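Local structure of major extracellular endoglucanase (Xanthomonas campestris pv. campestris, 4TUF) at residues 120-124 against 169-173; 156-160 against 211-215; 208-212 against 242-248; 214-220 against 263-268. The protein hydrolyses internal beta-1,4-glucosidic linkages of cellulose, lichenin and cereal beta-glucans, the part described here being its TIM-barrel catalytic domain of glycosyl hydrolase family 5. Residues are numbered along the deposited sequence.

Contact 1: 120-124 against 169-173; sequences ELWYT and AATDW. With 2HP (dihydrogenphosphate ion), chain H.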
# COMPACT_ATOMS: atom_id res chain seq x y z
N GLU A 120 7.58 11.16 8.75
CA GLU A 120 8.81 10.37 8.81
C GLU A 120 8.67 9.22 9.79
O GLU A 120 8.99 8.07 9.48
CB GLU A 120 9.99 11.26 9.20
CG GLU A 120 10.46 12.17 8.08
CD GLU A 120 11.60 13.07 8.53
OE1 GLU A 120 11.84 14.09 7.86
OE2 GLU A 120 12.23 12.75 9.55
N LEU A 121 8.17 9.53 10.98
CA LEU A 121 8.00 8.54 12.03
C LEU A 121 6.53 8.21 12.22
O LEU A 121 5.66 8.81 11.59
CB LEU A 121 8.60 9.05 13.34
CG LEU A 121 10.03 9.59 13.25
CD1 LEU A 121 10.47 10.17 14.57
CD2 LEU A 121 10.96 8.47 12.81
N TRP A 122 6.25 7.26 13.11
CA TRP A 122 4.87 6.82 13.34
C TRP A 122 4.12 7.81 14.24
O TRP A 122 2.97 7.58 14.61
CB TRP A 122 4.86 5.42 13.95
CG TRP A 122 5.73 5.31 15.16
CD1 TRP A 122 5.33 5.34 16.47
CD2 TRP A 122 7.15 5.17 15.19
NE1 TRP A 122 6.41 5.22 17.30
CE2 TRP A 122 7.55 5.12 16.53
CE3 TRP A 122 8.13 5.09 14.19
CZ2 TRP A 122 8.88 4.99 16.92
CZ3 TRP A 122 9.46 4.96 14.58
CH2 TRP A 122 9.82 4.91 15.93
N TYR A 123 4.78 8.92 14.57
CA TYR A 123 4.20 9.92 15.46
C TYR A 123 4.66 11.30 15.08
O TYR A 123 5.71 11.46 14.44
CB TYR A 123 4.57 9.65 16.91
CG TYR A 123 6.06 9.73 17.21
CD1 TYR A 123 6.90 8.63 17.02
CD2 TYR A 123 6.63 10.90 17.71
CE1 TYR A 123 8.25 8.71 17.31
CE2 TYR A 123 7.98 10.98 18.00
CZ TYR A 123 8.78 9.89 17.80
OH TYR A 123 10.13 9.97 18.09
N THR A 124 3.88 12.31 15.47
CA THR A 124 4.25 13.70 15.22
C THR A 124 4.06 14.54 16.47
O THR A 124 3.77 14.03 17.54
CB THR A 124 3.41 14.31 14.10
OG1 THR A 124 2.06 14.48 14.57
CG2 THR A 124 3.41 13.42 12.87
N ALA A 169 15.05 4.20 20.65
CA ALA A 169 13.61 3.95 20.71
C ALA A 169 12.80 5.00 19.97
O ALA A 169 11.73 4.71 19.43
CB ALA A 169 13.16 3.87 22.15
N ALA A 170 13.32 6.22 19.93
CA ALA A 170 12.60 7.35 19.35
C ALA A 170 12.47 7.25 17.84
O ALA A 170 11.65 7.95 17.25
CB ALA A 170 13.29 8.65 19.73
N THR A 171 13.27 6.40 17.21
CA THR A 171 13.33 6.36 15.75
C THR A 171 13.27 4.96 15.14
O THR A 171 13.12 4.82 13.93
CB THR A 171 14.62 7.03 15.24
OG1 THR A 171 15.77 6.37 15.79
CG2 THR A 171 14.66 8.50 15.64
N ASP A 172 13.40 3.92 15.97
CA ASP A 172 13.44 2.55 15.45
C ASP A 172 12.06 2.07 14.98
O ASP A 172 11.22 1.67 15.78
CB ASP A 172 14.00 1.59 16.49
CG ASP A 172 15.52 1.56 16.51
OD1 ASP A 172 16.14 2.12 15.58
OD2 ASP A 172 16.09 0.96 17.45
N TRP A 173 11.86 2.09 13.67
CA TRP A 173 10.61 1.65 13.06
C TRP A 173 10.30 0.18 13.35
O TRP A 173 9.13 -0.19 13.49
CB TRP A 173 10.65 1.89 11.55
CG TRP A 173 9.55 1.20 10.80
CD1 TRP A 173 9.71 0.36 9.73
CD2 TRP A 173 8.14 1.29 11.04
NE1 TRP A 173 8.48 -0.09 9.30
CE2 TRP A 173 7.50 0.47 10.08
CE3 TRP A 173 7.36 1.98 11.97
CZ2 TRP A 173 6.12 0.31 10.03
CZ3 TRP A 173 5.98 1.82 11.92
CH2 TRP A 173 5.37 1.00 10.96
P 2HP H . 15.01 -0.19 21.10
O1 2HP H . 13.71 -0.34 21.87
O2 2HP H . 15.55 -1.55 20.71
O3 2HP H . 14.76 0.61 19.84
O4 2HP H . 16.01 0.54 21.97
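Two irregular segments meet here without strand pairing, their CA atoms coming nearest at L121 and T171, 6.9 Å apart. They belong to the loops after strands 105-110 and 149-153, neighbouring strands of the TIM barrel, and D172 stands at the N-cap position of helix 173-187. W122 makes the largest contribution. The far edge of its indole is pushed against the backbone of 169-173, with CH2 3.5 Å from T171 C and from D172 O, while its CE3 packs 3.9 Å from CE3 of W173; NE1, facing elsewhere, bonds to E129. L121 fits beside it, CD1 being 3.7 Å from A170 O. Y123 has the reach to cross the gap: its OH donates to A170 O at 2.7 Å, and the small CB of A170 leaves room for the phenol. D172 points away from 120-124. Its OD1 is held by T163 and T166, and its OD2 lies 2.8 Å from O3 of a dihydrogenphosphate ion.

Contact 2: 156-160 against 211-215; sequences NEPHG and FWGGN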
# COMPACT_ATOMS: atom_id res chain seq x y z
N ASN A 156 2.34 4.09 6.57
CA ASN A 156 2.82 4.34 5.23
C ASN A 156 4.15 5.06 5.15
O ASN A 156 4.33 6.11 5.74
CB ASN A 156 1.78 5.13 4.44
CG ASN A 156 2.08 5.21 2.97
OD1 ASN A 156 2.02 4.22 2.26
ND2 ASN A 156 2.40 6.39 2.50
N GLU A 157 5.07 4.50 4.37
CA GLU A 157 6.29 5.18 3.96
C GLU A 157 7.20 5.80 5.01
O GLU A 157 7.50 6.98 4.96
CB GLU A 157 6.00 6.16 2.84
CG GLU A 157 5.45 5.46 1.62
CD GLU A 157 5.43 6.33 0.40
OE1 GLU A 157 5.40 7.56 0.55
OE2 GLU A 157 5.44 5.78 -0.71
N PRO A 158 7.69 4.99 5.94
CA PRO A 158 8.64 5.51 6.92
C PRO A 158 9.88 6.02 6.21
O PRO A 158 10.32 5.42 5.25
CB PRO A 158 8.98 4.28 7.74
CG PRO A 158 7.78 3.42 7.64
CD PRO A 158 7.25 3.63 6.26
N HIS A 159 10.41 7.14 6.67
CA HIS A 159 11.58 7.71 6.00
C HIS A 159 12.25 8.73 6.91
O HIS A 159 11.88 8.86 8.08
CB HIS A 159 11.19 8.36 4.67
CG HIS A 159 10.16 9.44 4.81
ND1 HIS A 159 8.83 9.18 5.04
CD2 HIS A 159 10.27 10.79 4.75
CE1 HIS A 159 8.16 10.31 5.12
NE2 HIS A 159 9.01 11.31 4.94
N GLY A 160 13.24 9.44 6.39
CA GLY A 160 13.90 10.49 7.14
C GLY A 160 14.60 10.01 8.39
O GLY A 160 15.62 9.33 8.33
N PHE A 211 13.84 5.01 -1.94
CA PHE A 211 12.52 5.64 -1.89
C PHE A 211 11.88 5.42 -0.52
O PHE A 211 12.23 4.47 0.17
CB PHE A 211 11.61 5.09 -2.99
CG PHE A 211 12.02 5.48 -4.38
CD1 PHE A 211 11.64 6.70 -4.91
CD2 PHE A 211 12.79 4.62 -5.16
CE1 PHE A 211 12.01 7.06 -6.20
CE2 PHE A 211 13.16 4.98 -6.45
CZ PHE A 211 12.77 6.20 -6.97
N TRP A 212 10.96 6.30 -0.15
CA TRP A 212 10.24 6.19 1.12
C TRP A 212 9.63 4.80 1.29
O TRP A 212 8.95 4.31 0.40
CB TRP A 212 9.14 7.24 1.21
CG TRP A 212 9.62 8.65 1.30
CD1 TRP A 212 10.92 9.08 1.29
CD2 TRP A 212 8.81 9.83 1.42
NE1 TRP A 212 10.96 10.46 1.38
CE2 TRP A 212 9.67 10.94 1.47
CE3 TRP A 212 7.43 10.04 1.49
CZ2 TRP A 212 9.21 12.24 1.59
CZ3 TRP A 212 6.97 11.35 1.61
CH2 TRP A 212 7.85 12.43 1.65
N GLY A 213 9.88 4.18 2.44
CA GLY A 213 9.35 2.86 2.72
C GLY A 213 9.91 1.80 1.80
O GLY A 213 9.29 0.75 1.60
N GLY A 214 11.09 2.06 1.24
CA GLY A 214 11.64 1.19 0.22
C GLY A 214 12.83 0.32 0.61
O GLY A 214 13.22 -0.55 -0.16
N ASN A 215 13.39 0.56 1.79
CA ASN A 215 14.59 -0.17 2.22
C ASN A 215 14.29 -1.21 3.29
O ASN A 215 13.83 -0.87 4.38
CB ASN A 215 15.65 0.80 2.73
CG ASN A 215 17.00 0.12 2.98
OD1 ASN A 215 17.25 -0.99 2.50
ND2 ASN A 215 17.86 0.79 3.73
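This is a tight backbone-to-backbone contact, backed by stacked rings, between loops following the successive barrel strands 149-153 and 192-195. The CA atoms of E157 and G213 are only 4.0 Å apart, and G213 N donates to P158 O at 3.1 Å. Glycine suits that spot twice over: a CB would stand about 3.1 Å from E157 CA, and G213 adopts positive phi at the third position of a type II turn running from F211 to G214. G214 lacks a side chain to equal advantage, since a CB would run into F211 O; with N215 it forms a classic beta bulge opposite I198. N156, E157 and P158 make up the Asn-Glu-Pro sequence familiar from family 5 glycosidases, in which E157, by similarity, is the proton donor, close to the probable nucleophile E278. Its carboxylate is oriented by Y238 and H236 at OE2, whereas OE1 lies near the plane of the W212 indole, 3.3 Å from CE3. The flat ring of H159 stacks face to face on the six-membered ring of W212, centroids 3.6 Å apart and planes at 10°, and its CB makes a CH-pi contact with the five-membered ring. H159 is fixed in this pose from within its own loop, because ND1 donates to E157 O at 2.6 Å.

Contact 3: 208-212 against 242-248; sequences GGIFW and VFVQSYF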
# COMPACT_ATOMS: atom_id res chain seq x y z
N GLY A 208 21.67 5.45 0.18
CA GLY A 208 21.60 6.25 -1.03
C GLY A 208 20.64 5.70 -2.08
O GLY A 208 20.62 4.50 -2.34
N GLY A 209 19.85 6.59 -2.67
CA GLY A 209 18.97 6.21 -3.76
C GLY A 209 17.80 5.35 -3.32
O GLY A 209 17.33 4.50 -4.07
N ILE A 210 17.33 5.59 -2.10
CA ILE A 210 16.23 4.81 -1.54
C ILE A 210 14.93 5.62 -1.50
O ILE A 210 14.93 6.79 -1.10
CB ILE A 210 16.56 4.33 -0.11
CG1 ILE A 210 17.84 3.49 -0.12
CG2 ILE A 210 15.42 3.52 0.45
CD1 ILE A 210 18.19 2.91 1.23
N PHE A 211 13.84 5.01 -1.94
CA PHE A 211 12.52 5.64 -1.89
C PHE A 211 11.88 5.42 -0.52
O PHE A 211 12.23 4.47 0.17
CB PHE A 211 11.61 5.09 -2.99
CG PHE A 211 12.02 5.48 -4.38
CD1 PHE A 211 11.64 6.70 -4.91
CD2 PHE A 211 12.79 4.62 -5.16
CE1 PHE A 211 12.01 7.06 -6.20
CE2 PHE A 211 13.16 4.98 -6.45
CZ PHE A 211 12.77 6.20 -6.97
N TRP A 212 10.96 6.30 -0.15
CA TRP A 212 10.24 6.19 1.12
C TRP A 212 9.63 4.80 1.29
O TRP A 212 8.95 4.31 0.40
CB TRP A 212 9.14 7.24 1.21
CG TRP A 212 9.62 8.65 1.30
CD1 TRP A 212 10.92 9.08 1.29
CD2 TRP A 212 8.81 9.83 1.42
NE1 TRP A 212 10.96 10.46 1.38
CE2 TRP A 212 9.67 10.94 1.47
CE3 TRP A 212 7.43 10.04 1.49
CZ2 TRP A 212 9.21 12.24 1.59
CZ3 TRP A 212 6.97 11.35 1.61
CH2 TRP A 212 7.85 12.43 1.65
N VAL A 242 9.01 9.89 -10.39
CA VAL A 242 8.81 10.23 -8.98
C VAL A 242 10.05 10.95 -8.48
O VAL A 242 9.97 12.00 -7.85
CB VAL A 242 8.52 8.99 -8.12
CG1 VAL A 242 8.71 9.31 -6.63
CG2 VAL A 242 7.11 8.48 -8.40
N PHE A 243 11.20 10.36 -8.78
CA PHE A 243 12.48 10.98 -8.49
C PHE A 243 13.50 10.42 -9.46
O PHE A 243 13.50 9.22 -9.74
CB PHE A 243 12.91 10.74 -7.04
CG PHE A 243 14.15 11.49 -6.63
CD1 PHE A 243 15.41 11.00 -6.93
CD2 PHE A 243 14.05 12.68 -5.93
CE1 PHE A 243 16.55 11.69 -6.55
CE2 PHE A 243 15.19 13.38 -5.54
CZ PHE A 243 16.44 12.89 -5.85
N VAL A 244 14.37 11.27 -9.98
CA VAL A 244 15.42 10.81 -10.88
C VAL A 244 16.63 10.37 -10.06
O VAL A 244 17.53 11.16 -9.78
CB VAL A 244 15.82 11.89 -11.90
CG1 VAL A 244 16.95 11.40 -12.79
CG2 VAL A 244 14.61 12.29 -12.75
N GLN A 245 16.61 9.11 -9.64
CA GLN A 245 17.76 8.53 -8.97
C GLN A 245 18.92 8.49 -9.96
O GLN A 245 18.70 8.40 -11.16
CB GLN A 245 17.45 7.14 -8.43
CG GLN A 245 16.18 7.04 -7.59
CD GLN A 245 16.34 7.58 -6.18
OE1 GLN A 245 17.33 8.24 -5.86
NE2 GLN A 245 15.37 7.30 -5.33
N SER A 246 20.14 8.52 -9.45
CA SER A 246 21.31 8.52 -10.31
C SER A 246 21.38 7.27 -11.19
O SER A 246 21.78 7.34 -12.34
CB SER A 246 22.57 8.63 -9.47
OG SER A 246 22.65 7.55 -8.56
N TYR A 247 20.99 6.13 -10.64
CA TYR A 247 21.08 4.88 -11.37
C TYR A 247 20.19 4.81 -12.60
O TYR A 247 20.42 4.03 -13.50
CB TYR A 247 20.90 3.67 -10.45
CG TYR A 247 19.75 3.74 -9.48
CD1 TYR A 247 18.46 3.46 -9.88
CD2 TYR A 247 19.96 4.05 -8.15
CE1 TYR A 247 17.42 3.50 -9.00
CE2 TYR A 247 18.92 4.10 -7.26
CZ TYR A 247 17.65 3.82 -7.69
OH TYR A 247 16.60 3.86 -6.82
N PHE A 248 19.13 5.61 -12.60
CA PHE A 248 18.26 5.75 -13.77
C PHE A 248 19.03 6.32 -14.95
O PHE A 248 18.77 5.98 -16.10
CB PHE A 248 17.06 6.63 -13.44
CG PHE A 248 16.11 6.01 -12.47
CD1 PHE A 248 16.00 4.64 -12.38
CD2 PHE A 248 15.32 6.79 -11.66
CE1 PHE A 248 15.12 4.07 -11.49
CE2 PHE A 248 14.44 6.22 -10.77
CZ PHE A 248 14.34 4.86 -10.68
O HOH W 1 15.82 9.20 -2.99
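The chief bump is the F211 ring, and the hollow that takes it is lined by V242, F243, Q245, Y247 and F248. CE1 of F211 rests 4.0 Å from V242 CG1 and 3.9 Å from F243 CB, while its CZ lies 4.2 Å from F248 CE2 near the plane of the F211 ring. Q245 points NE2 end-on at one face of the phenyl, NE2 being 3.3 Å from CZ. A long, flat aromatic suits such a site, reaching past the backbone to touch all five residues. The hollow is shaped by a bent chain, with an inverse gamma turn centred on V244. Both loops sit on the catalytic end of the TIM barrel, one after strand 192-195 and the other after strand 231-238, and the F211 side chain is about 7 Å from that of E157, the proton donor by similarity. A second fit is made by G209: its bare CA comes 3.3 Å from Q245 OE1, and a CB there would clash with Y247 CE2. The tyrosine instead slips alongside, donating from OH to G209 O at 2.9 Å, with its ring resting on M257 and I260 of helix 257-266. A water fills a remaining gap, donating to I210 O at 3.2 Å and accepting from Q245 NE2 at 3.0 Å.

Contact 4: 214-220 against 263-268; sequences GNLQPLA and RHFGQF. With 2HP (dihydrogenphosphate ion), chain I.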
# COMPACT_ATOMS: atom_id res chain seq x y z
N GLY A 214 11.09 2.06 1.24
CA GLY A 214 11.64 1.19 0.22
C GLY A 214 12.83 0.32 0.61
O GLY A 214 13.22 -0.55 -0.16
N ASN A 215 13.39 0.56 1.79
CA ASN A 215 14.59 -0.17 2.22
C ASN A 215 14.29 -1.21 3.29
O ASN A 215 13.83 -0.87 4.38
CB ASN A 215 15.65 0.80 2.73
CG ASN A 215 17.00 0.12 2.98
OD1 ASN A 215 17.25 -0.99 2.50
ND2 ASN A 215 17.86 0.79 3.73
N LEU A 216 14.60 -2.47 3.00
CA LEU A 216 14.38 -3.54 3.96
C LEU A 216 15.69 -4.16 4.46
O LEU A 216 15.67 -5.12 5.23
CB LEU A 216 13.50 -4.63 3.34
CG LEU A 216 12.01 -4.34 3.29
CD1 LEU A 216 11.32 -5.44 2.52
CD2 LEU A 216 11.46 -4.24 4.70
N GLN A 217 16.81 -3.61 4.01
CA GLN A 217 18.13 -4.15 4.35
C GLN A 217 18.37 -4.45 5.84
O GLN A 217 18.91 -5.50 6.17
CB GLN A 217 19.24 -3.22 3.84
CG GLN A 217 19.52 -3.29 2.36
CD GLN A 217 20.38 -2.14 1.89
OE1 GLN A 217 21.59 -2.29 1.70
NE2 GLN A 217 19.77 -0.98 1.71
N PRO A 218 17.98 -3.53 6.75
CA PRO A 218 18.29 -3.80 8.16
C PRO A 218 17.57 -5.02 8.76
O PRO A 218 17.92 -5.44 9.87
CB PRO A 218 17.84 -2.51 8.87
CG PRO A 218 17.90 -1.47 7.83
CD PRO A 218 17.45 -2.16 6.57
N LEU A 219 16.60 -5.57 8.05
CA LEU A 219 15.91 -6.78 8.50
C LEU A 219 16.86 -7.98 8.58
O LEU A 219 16.60 -8.96 9.28
CB LEU A 219 14.74 -7.10 7.56
CG LEU A 219 13.90 -8.35 7.83
CD1 LEU A 219 13.31 -8.30 9.23
CD2 LEU A 219 12.80 -8.47 6.79
N ALA A 220 17.97 -7.90 7.86
CA ALA A 220 18.95 -8.98 7.87
C ALA A 220 19.70 -9.03 9.20
O ALA A 220 20.18 -10.09 9.61
CB ALA A 220 19.92 -8.83 6.71
N ARG A 263 18.92 -5.63 -3.62
CA ARG A 263 19.47 -5.06 -2.40
C ARG A 263 18.42 -4.48 -1.45
O ARG A 263 18.43 -4.77 -0.26
CB ARG A 263 20.47 -3.95 -2.74
CG ARG A 263 21.06 -3.28 -1.52
CD ARG A 263 22.43 -2.72 -1.80
NE ARG A 263 22.38 -1.54 -2.66
CZ ARG A 263 23.23 -1.32 -3.66
NH1 ARG A 263 24.18 -2.21 -3.93
NH2 ARG A 263 23.12 -0.22 -4.39
N HIS A 264 17.58 -3.60 -1.98
CA HIS A 264 16.53 -2.94 -1.20
C HIS A 264 15.39 -3.81 -0.67
O HIS A 264 15.00 -3.67 0.48
CB HIS A 264 15.95 -1.76 -1.99
CG HIS A 264 16.92 -0.64 -2.19
ND1 HIS A 264 16.74 0.33 -3.14
CD2 HIS A 264 18.09 -0.35 -1.58
CE1 HIS A 264 17.75 1.18 -3.10
NE2 HIS A 264 18.58 0.79 -2.16
N PHE A 265 14.85 -4.70 -1.49
CA PHE A 265 13.82 -5.61 -1.01
C PHE A 265 13.90 -7.05 -1.45
O PHE A 265 13.43 -7.92 -0.79
CB PHE A 265 12.42 -5.06 -1.31
CG PHE A 265 12.17 -4.80 -2.74
CD1 PHE A 265 12.50 -3.62 -3.29
CD2 PHE A 265 11.61 -5.75 -3.53
CE1 PHE A 265 12.27 -3.37 -4.60
CE2 PHE A 265 11.38 -5.52 -4.85
CZ PHE A 265 11.72 -4.33 -5.39
N GLY A 266 14.45 -7.26 -2.62
CA GLY A 266 14.33 -8.50 -3.34
C GLY A 266 14.95 -9.69 -2.69
O GLY A 266 14.47 -10.78 -2.75
N GLN A 267 16.08 -9.44 -2.08
CA GLN A 267 16.84 -10.49 -1.41
C GLN A 267 16.06 -11.18 -0.28
O GLN A 267 16.45 -12.24 0.20
CB GLN A 267 18.14 -9.92 -0.85
CG GLN A 267 17.91 -8.74 0.09
CD GLN A 267 19.15 -8.36 0.86
OE1 GLN A 267 19.81 -9.21 1.46
NE2 GLN A 267 19.49 -7.08 0.86
N PHE A 268 14.95 -10.57 0.14
CA PHE A 268 14.15 -11.12 1.22
C PHE A 268 13.00 -11.97 0.71
O PHE A 268 12.30 -12.62 1.49
CB PHE A 268 13.61 -10.00 2.11
CG PHE A 268 14.68 -9.24 2.82
CD1 PHE A 268 15.24 -9.73 3.98
CD2 PHE A 268 15.15 -8.04 2.31
CE1 PHE A 268 16.23 -9.04 4.64
CE2 PHE A 268 16.15 -7.34 2.97
CZ PHE A 268 16.69 -7.85 4.13
P 2HP I . 16.65 -13.19 6.33
O1 2HP I . 16.56 -14.66 6.71
O2 2HP I . 15.67 -12.91 5.22
O3 2HP I . 16.30 -12.34 7.53
O4 2HP I . 18.05 -12.86 5.88
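F268 is the apolar heart of this contact, a flat ring set against L216, L219 and A220. Its CE2 lies 3.8 Å from L216 CB, and its CE1 is 3.8 Å from L219 CB and 4.2 Å from A220 CB; the small alanine closes the pocket without crowding the ring. L216 also reaches F265, CD1 to CB 4.0 Å. L216 and L219 touch L233 of strand 231-238 as well, so the pocket lies between that barrel strand and the helix. The contact thus packs the long loop that follows strand 192-195 of the TIM barrel against residues 263-268 at the C-terminal part of helix 257-266. At the boundary between apolar and polar, the L216 backbone N donates to H264 O at 2.8 Å, and G214 brings its O to 3.5 Å from H264 CB. N215 organises the loop: OD1 accepts from the backbone N of Q217 at 3.1 Å, an Asx turn, and from Q217 NE2 at 2.6 Å. That folds the long glutamine along the helix, with CG 3.2 Å from R263 O and OE1 bonded to T206 N. R263 O is in turn taken up by Q267 NE2 at 2.8 Å. At another edge a dihydrogenphosphate ion, hydrogen-bonded to T271, sets its O2 3.4 Å from F268 CD1, near the ring plane.

Following the chain, contact 1 first ties the loop after strand 105-110 to the one after strand 149-153, closing a loop with helix 129-143 in it. Contact 2 opens before contact 1 closes, so the two cross; they touch through E120 O and H159 N, 3.3 Å apart, a probable hydrogen bond. The far side of contact 2 lies on the long loop after strand 192-195, where contacts 3 and 4 begin, sharing F211 and W212, then G214 and N215, with it. These two also cross, reaching forward to 242-248 and to helix 257-266, and meet where I210 packs on H264. Contacts 1 to 3 link four successive loops; contact 4 ties the third to helix 257-266.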